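Local coordinates for cell surface protein (Putative S-layer protein) (Clostridioides difficile R20291, PDB 5NJL), which probably acts as a cell-wall-attached surface protein associated with the S-layer, with cell adhesion activity observed in vitro, at residues P38-K43 with V75-K80; D103-A108 with A130-A135; F260-T265 with L274-T279. One frame throughout, in Å; residues are numbered along the deposited sequence.

Interaction 1 of 3, residues P38-K43 with V75-K80; sequences PIYEIK and VTITDK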
loop_
_atom_site.group_PDB
_atom_site.type_symbol
_atom_site.label_atom_id
_atom_site.label_comp_id
_atom_site.label_asym_id
_atom_site.label_seq_id
_atom_site.Cartn_x
_atom_site.Cartn_y
_atom_site.Cartn_z
ATOM N N PRO A 38 -4.133 -1.777 -16.661
ATOM C CA PRO A 38 -4.289 -0.773 -15.604
ATOM C C PRO A 38 -3.375 -1.003 -14.363
ATOM O O PRO A 38 -3.170 -2.145 -13.933
ATOM C CB PRO A 38 -5.779 -0.882 -15.222
ATOM C CG PRO A 38 -6.223 -2.227 -15.690
ATOM C CD PRO A 38 -5.372 -2.551 -16.887
ATOM N N ILE A 39 -2.856 0.090 -13.829
ATOM C CA ILE A 39 -2.021 0.075 -12.628
ATOM C C ILE A 39 -2.875 -0.097 -11.371
ATOM O O ILE A 39 -2.429 -0.721 -10.432
ATOM C CB ILE A 39 -1.183 1.354 -12.543
ATOM C CG1 ILE A 39 -0.166 1.386 -13.686
ATOM C CG2 ILE A 39 -0.458 1.485 -11.209
ATOM C CD1 ILE A 39 0.358 2.767 -13.972
ATOM N N TYR A 40 -4.099 0.437 -11.377
ATOM C CA TYR A 40 -4.982 0.431 -10.209
ATOM C C TYR A 40 -6.129 -0.545 -10.317
ATOM O O TYR A 40 -6.642 -0.847 -11.429
ATOM C CB TYR A 40 -5.474 1.860 -9.919
ATOM C CG TYR A 40 -4.346 2.778 -9.540
ATOM C CD1 TYR A 40 -3.900 2.862 -8.203
ATOM C CD2 TYR A 40 -3.666 3.526 -10.501
ATOM C CE1 TYR A 40 -2.832 3.673 -7.857
ATOM C CE2 TYR A 40 -2.598 4.329 -10.163
ATOM C CZ TYR A 40 -2.193 4.402 -8.833
ATOM O OH TYR A 40 -1.134 5.197 -8.498
ATOM N N GLU A 41 -6.487 -1.105 -9.151
ATOM C CA GLU A 41 -7.594 -2.010 -9.022
ATOM C C GLU A 41 -8.596 -1.324 -8.106
ATOM O O GLU A 41 -8.287 -1.029 -6.940
ATOM C CB GLU A 41 -7.190 -3.361 -8.425
ATOM C CG GLU A 41 -8.321 -4.378 -8.381
ATOM C CD GLU A 41 -7.868 -5.749 -7.917
ATOM O OE1 GLU A 41 -7.129 -6.416 -8.647
ATOM O OE2 GLU A 41 -8.252 -6.173 -6.822
ATOM N N ILE A 42 -9.788 -1.078 -8.646
ATOM C CA ILE A 42 -10.843 -0.391 -7.895
ATOM C C ILE A 42 -11.930 -1.400 -7.630
ATOM O O ILE A 42 -12.363 -2.129 -8.545
ATOM C CB ILE A 42 -11.432 0.795 -8.682
ATOM C CG1 ILE A 42 -10.334 1.701 -9.216
ATOM C CG2 ILE A 42 -12.430 1.576 -7.820
ATOM C CD1 ILE A 42 -9.427 2.304 -8.175
ATOM N N LYS A 43 -12.366 -1.473 -6.375
ATOM C CA LYS A 43 -13.451 -2.340 -6.018
ATOM C C LYS A 43 -14.552 -1.501 -5.348
ATOM O O LYS A 43 -14.278 -0.480 -4.725
ATOM C CB LYS A 43 -13.007 -3.450 -5.073
ATOM C CG LYS A 43 -12.013 -4.448 -5.624
ATOM C CD LYS A 43 -11.808 -5.545 -4.589
ATOM C CE LYS A 43 -10.641 -6.439 -4.952
ATOM N NZ LYS A 43 -10.695 -7.692 -4.151
ATOM N N VAL A 75 -15.705 2.011 -1.454
ATOM C CA VAL A 75 -14.783 1.974 -2.601
ATOM C C VAL A 75 -13.372 1.701 -2.057
ATOM O O VAL A 75 -12.909 2.445 -1.183
ATOM C CB VAL A 75 -14.779 3.314 -3.369
ATOM C CG1 VAL A 75 -13.807 3.285 -4.539
ATOM C CG2 VAL A 75 -16.188 3.678 -3.844
ATOM N N THR A 76 -12.703 0.654 -2.556
ATOM C CA THR A 76 -11.274 0.437 -2.230
ATOM C C THR A 76 -10.381 0.676 -3.437
ATOM O O THR A 76 -10.759 0.368 -4.563
ATOM C CB THR A 76 -11.014 -0.946 -1.620
ATOM O OG1 THR A 76 -11.197 -1.977 -2.592
ATOM C CG2 THR A 76 -11.961 -1.189 -0.442
ATOM N N ILE A 77 -9.255 1.325 -3.193
ATOM C CA ILE A 77 -8.274 1.678 -4.216
ATOM C C ILE A 77 -6.995 0.914 -3.852
ATOM O O ILE A 77 -6.423 1.129 -2.764
ATOM C CB ILE A 77 -8.022 3.182 -4.218
ATOM C CG1 ILE A 77 -9.346 3.951 -4.444
ATOM C CG2 ILE A 77 -6.943 3.578 -5.233
ATOM C CD1 ILE A 77 -9.167 5.452 -4.485
ATOM N N THR A 78 -6.589 0.018 -4.742
ATOM C CA THR A 78 -5.367 -0.769 -4.614
ATOM C C THR A 78 -4.406 -0.436 -5.778
ATOM O O THR A 78 -4.802 -0.461 -6.935
ATOM C CB THR A 78 -5.705 -2.260 -4.585
ATOM O OG1 THR A 78 -6.625 -2.525 -3.519
ATOM C CG2 THR A 78 -4.455 -3.113 -4.367
ATOM N N ASP A 79 -3.172 -0.072 -5.443
ATOM C CA ASP A 79 -2.045 -0.021 -6.383
ATOM C C ASP A 79 -1.609 -1.456 -6.636
ATOM O O ASP A 79 -1.222 -2.174 -5.703
ATOM C CB ASP A 79 -0.949 0.865 -5.755
ATOM C CG ASP A 79 0.311 0.985 -6.580
ATOM O OD1 ASP A 79 0.437 0.421 -7.692
ATOM O OD2 ASP A 79 1.210 1.700 -6.102
ATOM N N LYS A 80 -1.702 -1.925 -7.879
ATOM C CA LYS A 80 -1.295 -3.285 -8.200
ATOM C C LYS A 80 0.248 -3.482 -8.213
ATOM O O LYS A 80 0.712 -4.591 -8.461
ATOM C CB LYS A 80 -1.867 -3.750 -9.537
ATOM C CG LYS A 80 -3.391 -3.865 -9.579
ATOM C CD LYS A 80 -3.926 -4.073 -11.000
ATOM C CE LYS A 80 -3.819 -5.490 -11.529
ATOM N NZ LYS A 80 -4.430 -6.456 -10.592
HETATM O O HOH W 1 -9.218 -2.160 -4.545
HETATM O O HOH W 2 -7.151 -5.806 -11.096
#

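Interaction 2 of 3, residues D103-A108 with A130-A135; sequences DLSAEA and ASYDSA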
loop_
_atom_site.group_PDB
_atom_site.type_symbol
_atom_site.label_atom_id
_atom_site.label_comp_id
_atom_site.label_asym_id
_atom_site.label_seq_id
_atom_site.Cartn_x
_atom_site.Cartn_y
_atom_site.Cartn_z
ATOM N N ASP A 103 18.847 -7.507 5.590
ATOM C CA ASP A 103 18.927 -7.932 4.204
ATOM C C ASP A 103 20.377 -7.884 3.669
ATOM O O ASP A 103 20.796 -8.778 2.934
ATOM C CB ASP A 103 18.065 -7.030 3.303
ATOM C CG ASP A 103 16.560 -7.238 3.484
ATOM O OD1 ASP A 103 16.137 -8.277 4.038
ATOM O OD2 ASP A 103 15.802 -6.355 3.015
ATOM N N LEU A 104 21.117 -6.840 4.015
ATOM C CA LEU A 104 22.523 -6.725 3.592
ATOM C C LEU A 104 23.379 -7.813 4.258
ATOM O O LEU A 104 24.189 -8.464 3.611
ATOM C CB LEU A 104 23.095 -5.361 3.905
ATOM C CG LEU A 104 22.416 -4.196 3.194
ATOM C CD1 LEU A 104 22.917 -2.899 3.773
ATOM C CD2 LEU A 104 22.641 -4.222 1.700
ATOM N N SER A 105 23.151 -8.023 5.549
ATOM C CA SER A 105 23.838 -9.033 6.298
ATOM C C SER A 105 23.573 -10.428 5.767
ATOM O O SER A 105 24.514 -11.213 5.613
ATOM C CB SER A 105 23.405 -8.941 7.770
ATOM O OG SER A 105 24.194 -9.814 8.513
ATOM N N ALA A 106 22.305 -10.746 5.464
ATOM C CA ALA A 106 21.938 -12.026 4.832
ATOM C C ALA A 106 22.609 -12.252 3.488
ATOM O O ALA A 106 23.030 -13.367 3.171
ATOM C CB ALA A 106 20.421 -12.134 4.645
ATOM N N GLU A 107 22.701 -11.199 2.684
ATOM C CA GLU A 107 23.334 -11.313 1.381
ATOM C C GLU A 107 24.831 -11.635 1.498
ATOM O O GLU A 107 25.336 -12.473 0.751
ATOM C CB GLU A 107 23.153 -10.008 0.594
ATOM C CG GLU A 107 23.586 -10.095 -0.856
ATOM C CD GLU A 107 22.683 -10.975 -1.701
ATOM O OE1 GLU A 107 21.681 -10.471 -2.260
ATOM O OE2 GLU A 107 22.997 -12.161 -1.826
ATOM N N ALA A 108 25.530 -10.963 2.407
ATOM C CA ALA A 108 26.940 -11.251 2.682
ATOM C C ALA A 108 27.129 -12.727 3.026
ATOM O O ALA A 108 28.005 -13.388 2.470
ATOM C CB ALA A 108 27.467 -10.359 3.798
ATOM N N ALA A 130 32.660 -11.225 0.576
ATOM C CA ALA A 130 31.521 -10.352 0.765
ATOM C C ALA A 130 31.408 -10.058 2.225
ATOM O O ALA A 130 31.372 -10.991 3.041
ATOM C CB ALA A 130 30.253 -11.003 0.249
ATOM N N SER A 131 31.322 -8.783 2.557
ATOM C CA SER A 131 31.385 -8.319 3.938
ATOM C C SER A 131 30.197 -7.421 4.242
ATOM O O SER A 131 29.869 -6.562 3.437
ATOM C CB SER A 131 32.677 -7.528 4.184
ATOM O OG SER A 131 33.866 -8.235 3.831
ATOM N N TYR A 132 29.547 -7.604 5.396
ATOM C CA TYR A 132 28.546 -6.644 5.862
ATOM C C TYR A 132 29.230 -5.795 6.930
ATOM O O TYR A 132 29.664 -6.300 7.953
ATOM C CB TYR A 132 27.228 -7.282 6.376
ATOM C CG TYR A 132 26.393 -6.225 7.079
ATOM C CD1 TYR A 132 25.882 -5.146 6.375
ATOM C CD2 TYR A 132 26.212 -6.239 8.474
ATOM C CE1 TYR A 132 25.168 -4.132 7.002
ATOM C CE2 TYR A 132 25.483 -5.230 9.114
ATOM C CZ TYR A 132 24.966 -4.174 8.376
ATOM O OH TYR A 132 24.276 -3.134 8.991
ATOM N N ASP A 133 29.398 -4.520 6.635
ATOM C CA ASP A 133 30.018 -3.579 7.539
ATOM C C ASP A 133 28.889 -3.003 8.381
ATOM O O ASP A 133 28.103 -2.185 7.890
ATOM C CB ASP A 133 30.764 -2.502 6.767
ATOM C CG ASP A 133 31.612 -1.598 7.672
ATOM O OD1 ASP A 133 31.077 -1.015 8.641
ATOM O OD2 ASP A 133 32.810 -1.448 7.406
ATOM N N SER A 134 28.807 -3.478 9.633
ATOM C CA SER A 134 27.790 -3.052 10.611
ATOM C C SER A 134 27.794 -1.567 10.873
ATOM O O SER A 134 26.751 -0.982 11.120
ATOM C CB SER A 134 28.018 -3.740 11.962
ATOM O OG SER A 134 27.944 -5.142 11.847
ATOM N N ALA A 135 28.972 -0.967 10.841
ATOM C CA ALA A 135 29.121 0.443 11.170
ATOM C C ALA A 135 28.609 1.354 10.062
ATOM O O ALA A 135 27.852 2.284 10.338
ATOM C CB ALA A 135 30.571 0.763 11.467
#

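Interaction 3 of 3, residues F260-T265 with L274-T279; sequences FTIKYT and LTVEST. With SO4 (sulfate ion), chain T.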
loop_
_atom_site.group_PDB
_atom_site.type_symbol
_atom_site.label_atom_id
_atom_site.label_comp_id
_atom_site.label_asym_id
_atom_site.label_seq_id
_atom_site.Cartn_x
_atom_site.Cartn_y
_atom_site.Cartn_z
ATOM N N PHE A 260 -20.760 4.801 18.317
ATOM C CA PHE A 260 -21.864 4.179 17.581
ATOM C C PHE A 260 -22.541 5.228 16.680
ATOM O O PHE A 260 -22.278 6.433 16.791
ATOM C CB PHE A 260 -22.860 3.468 18.511
ATOM C CG PHE A 260 -23.798 4.392 19.268
ATOM C CD1 PHE A 260 -23.373 5.062 20.417
ATOM C CD2 PHE A 260 -25.117 4.563 18.854
ATOM C CE1 PHE A 260 -24.234 5.900 21.128
ATOM C CE2 PHE A 260 -25.981 5.398 19.555
ATOM C CZ PHE A 260 -25.538 6.070 20.694
ATOM N N THR A 261 -23.370 4.754 15.759
ATOM C CA THR A 261 -24.025 5.636 14.799
ATOM C C THR A 261 -25.526 5.450 14.901
ATOM O O THR A 261 -26.006 4.356 15.200
ATOM C CB THR A 261 -23.583 5.353 13.343
ATOM O OG1 THR A 261 -23.861 3.988 13.021
ATOM C CG2 THR A 261 -22.110 5.637 13.165
ATOM N N ILE A 262 -26.254 6.540 14.669
ATOM C CA ILE A 262 -27.703 6.491 14.536
ATOM C C ILE A 262 -27.997 7.096 13.186
ATOM O O ILE A 262 -27.639 8.249 12.936
ATOM C CB ILE A 262 -28.454 7.346 15.593
ATOM C CG1 ILE A 262 -27.810 7.212 16.971
ATOM C CG2 ILE A 262 -29.939 6.971 15.628
ATOM C CD1 ILE A 262 -28.020 8.429 17.845
ATOM N N LYS A 263 -28.591 6.303 12.313
ATOM C CA LYS A 263 -29.135 6.819 11.058
ATOM C C LYS A 263 -30.608 7.061 11.330
ATOM O O LYS A 263 -31.277 6.218 11.931
ATOM C CB LYS A 263 -28.970 5.816 9.919
ATOM C CG LYS A 263 -27.514 5.566 9.551
ATOM C CD LYS A 263 -27.351 4.615 8.359
ATOM C CE LYS A 263 -25.905 4.633 7.857
ATOM N NZ LYS A 263 -25.656 4.006 6.519
ATOM N N TYR A 264 -31.109 8.210 10.895
ATOM C CA TYR A 264 -32.535 8.496 10.997
ATOM C C TYR A 264 -32.953 9.545 9.980
ATOM O O TYR A 264 -32.110 10.263 9.413
ATOM C CB TYR A 264 -32.896 8.936 12.424
ATOM C CG TYR A 264 -32.367 10.293 12.837
ATOM C CD1 TYR A 264 -31.085 10.433 13.346
ATOM C CD2 TYR A 264 -33.163 11.443 12.738
ATOM C CE1 TYR A 264 -30.607 11.666 13.747
ATOM C CE2 TYR A 264 -32.686 12.684 13.135
ATOM C CZ TYR A 264 -31.408 12.787 13.631
ATOM O OH TYR A 264 -30.905 13.992 14.040
ATOM N N THR A 265 -34.260 9.645 9.791
ATOM C CA THR A 265 -34.853 10.680 8.958
ATOM C C THR A 265 -35.395 11.777 9.892
ATOM O O THR A 265 -36.178 11.476 10.821
ATOM C CB THR A 265 -35.931 10.061 8.091
ATOM O OG1 THR A 265 -35.318 9.063 7.276
ATOM C CG2 THR A 265 -36.593 11.084 7.185
ATOM N N LEU A 274 -25.724 10.327 12.609
ATOM C CA LEU A 274 -25.140 10.964 13.749
ATOM C C LEU A 274 -24.174 9.952 14.357
ATOM O O LEU A 274 -24.572 8.846 14.704
ATOM C CB LEU A 274 -26.257 11.308 14.733
ATOM C CG LEU A 274 -25.923 12.214 15.908
ATOM C CD1 LEU A 274 -25.114 13.433 15.477
ATOM C CD2 LEU A 274 -27.229 12.625 16.585
ATOM N N THR A 275 -22.913 10.345 14.462
ATOM C CA THR A 275 -21.912 9.553 15.164
ATOM C C THR A 275 -21.857 10.028 16.622
ATOM O O THR A 275 -21.708 11.219 16.890
ATOM C CB THR A 275 -20.545 9.689 14.471
ATOM O OG1 THR A 275 -20.672 9.248 13.111
ATOM C CG2 THR A 275 -19.490 8.850 15.164
ATOM N N VAL A 276 -22.029 9.096 17.550
ATOM C CA VAL A 276 -21.942 9.394 18.982
ATOM C C VAL A 276 -20.669 8.742 19.555
ATOM O O VAL A 276 -20.600 7.510 19.678
ATOM C CB VAL A 276 -23.182 8.882 19.730
ATOM C CG1 VAL A 276 -23.117 9.285 21.209
ATOM C CG2 VAL A 276 -24.458 9.391 19.061
ATOM N N GLU A 277 -19.682 9.574 19.901
ATOM C CA GLU A 277 -18.370 9.087 20.342
ATOM C C GLU A 277 -17.949 9.608 21.715
ATOM O O GLU A 277 -18.254 10.753 22.084
ATOM C CB GLU A 277 -17.291 9.402 19.296
ATOM C CG GLU A 277 -16.795 10.839 19.238
ATOM C CD GLU A 277 -15.868 11.086 18.061
ATOM O OE1 GLU A 277 -15.452 12.251 17.878
ATOM O OE2 GLU A 277 -15.557 10.126 17.318
ATOM N N SER A 278 -17.224 8.749 22.436
ATOM C CA SER A 278 -16.802 8.993 23.817
ATOM C C SER A 278 -15.606 8.110 24.215
ATOM O O SER A 278 -15.603 6.897 23.948
ATOM C CB SER A 278 -17.961 8.688 24.764
ATOM O OG SER A 278 -17.675 9.116 26.084
ATOM N N THR A 279 -14.613 8.719 24.869
ATOM C CA THR A 279 -13.546 7.962 25.552
ATOM C C THR A 279 -14.141 7.060 26.651
ATOM O O THR A 279 -13.754 5.898 26.788
ATOM C CB THR A 279 -12.468 8.893 26.154
ATOM O OG1 THR A 279 -13.091 9.914 26.938
ATOM C CG2 THR A 279 -11.642 9.558 25.056
HETATM S S SO4 T . -13.287 9.136 30.746
HETATM O O1 SO4 T . -14.433 8.832 31.634
HETATM O O2 SO4 T . -13.376 8.297 29.531
HETATM O O3 SO4 T . -13.300 10.567 30.361
HETATM O O4 SO4 T . -12.017 8.838 31.448
#

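Interaction 1 of 3, residues P38-K43 with V75-K80
The ring of Tyr-40 leans obliquely against the backbone of Asp-79 across the strand pair, with CD1 3.9 Å from Asp-79 CA and CE1 near Asp-79 CB. One face of the ring carries Ile-39 CG2, set toward the rim. The Asp-79 carboxylate is turned 39° from the ring plane; its OD1 is hydrogen-bonded beyond the contact, to His-82 ND1 and Gly-81 N. Further along, Ile-42 and Ile-77 run side by side, Ile-42 CD1 lying 4.1 Å from Ile-77 CG2, while Ile-42 CG2 meets Val-75 CG1. Leu-24, Val-21 and Met-25 of helix 14-25 pack onto this face of Tyr-40, Ile-42 and Ile-77, which is mostly apolar.

The face bearing Glu-41, Lys-43, Thr-76 and Thr-78 is polar. Lys-80 lays its CB and CG against Ile-39 O, then bends at its last two torsions, chi4 of 53° placing NZ 3.3 Å from Glu-41 OE1, a salt bridge whose hydrogen bond is weak. A water also joins these two atoms. Glu-41 OE2 has a long ion pair with Lys-43 NZ, which makes a loose network with Lys-80 the nearer partner. Thr-76 OG1, between its own backbone N and carbonyl carbon, lies 3.4 Å from Lys-43 CB. It also holds a water that is bonded to Thr-78 OG1 and donates to Glu-41 O at 2.8 Å.

Backbone bonds pair Glu-41 with Thr-78 and Lys-43 with Thr-76 in both directions, Glu-41 N to Thr-78 O being nearly straight (2.9 Å, 174° at the hydrogen). Lys-80 N to Ile-39 O adds a rung just past the paired strands. This is a regular antiparallel pair within a mixed five-stranded sheet, flanked by strands 52-54 and 204-212, with a helix on one face: a two-layer alpha/beta arrangement.

Interaction 2 of 3, residues D103-A108 with A130-A135
Tyr-132 reaches past Leu-104 and Ser-105 with a hydroxyl that two groups grip: OH is hydrogen-bonded to Asp-137 OD1 and, weakly, to Ser-101 OG at the start of helix 101-115, which carries residues 103-108. The phenol is thus tethered at its far end, while the rest of the side chain makes purely van der Waals contact with segment 103-108.

CG of Tyr-132 stands anti to the backbone N (chi1 169°), which carries the ring onto the helix surface. There it meets the helix obliquely. CD1 lies 3.7 Å from Leu-104 CB, with CE1 also close to Leu-104 CD1; the two side chains cross at about a right angle. On the other side of the ring, CD2 is 4.0 Å from Ser-105 CB, and Tyr-132 CB touches Ser-105 CA at 3.8 Å. Within its own segment, Ser-134 N stands over one face of the ring, toward the rim.

One turn further along the helix the groups are small. Ala-108 CB fits against the strand backbone, 3.8 Å from Tyr-132 N and 4.0 Å from Tyr-132 CB, and Ala-130 CB approaches Ala-108 O. With small methyl groups here, the helix and strand axes approach to 7.2 Å, running nearly antiparallel at 156°.

Leu-104 and Ala-108 also reach Leu-139 on the neighbouring strand 138-145, so helix 101-115 rests on more than the edge strand. The arrangement is that of a helix lying nearly antiparallel to strand 126-133 against one face of a three-stranded antiparallel sheet, with that strand at the sheet margin and Tyr-132 packed between helix and strand.

Interaction 3 of 3, residues F260-T265 with L274-T279
Phe-260 pairs with Val-276 and Ile-262 with Leu-274 through double backbone hydrogen bonds in antiparallel register, the straightest being Leu-274 N to Ile-262 O (2.8 Å, 177° at the hydrogen). Between them Thr-261 and Thr-275 form the non-hydrogen-bonded pair, where Thr-261 CA comes 3.3 Å from Leu-274 O in a CA-H...O contact.

Chi1 of Phe-260, 76°, puts CG between the backbone N and the carbonyl carbon, and the ring lies alongside Val-276. Its CE1 is 3.5 Å from Val-276 CB, while Val-276 CG2 sits over a face, 4.3 Å from the ring centroid, as a CH-pi contact. The same methyl meets Ile-262 CD1 at 3.9 Å. Tyr-264 CE1 is 4.5 Å from Leu-274 CB, which lies at the ring edge. On the other face of the sheet Thr-261 CG2 faces Thr-275 OG1. Past the pairing, Thr-279 OG1, in a poorly ordered residue, gives a hydrogen bond to sulfate O2 (3.1 Å).

Phe-260 also packs on Leu-284 and Lys-288 of helix 281-291, and Ile-262 on Leu-291. The chemistry implies a hairpin held by backbone bonds, with a buried apolar face against the helix and a more polar threonine face behind it.

In the fold
The three contacts lie in three separate sheets, consistent with the extended three-domain fold. Interaction 1 is nearest the middle, about 10 Å from the chain centre, while interactions 2 and 3 sit on opposite sides of that centre, their own centres about 54 Å apart. Interaction 1 is about 37 Å from interaction 2 and 30 Å from interaction 3, centre to centre, and none touches another. One bridge runs between the sheets: Lys-263 of interaction 3 forms a salt bridge with Glu-72, on the strand 72-79 that also supplies interaction 1. The sulfate at Thr-279, probably from the crystallisation liquor, is also hydrogen-bonded to Asn-280; a different sulfate lies near Tyr-40 of interaction 1.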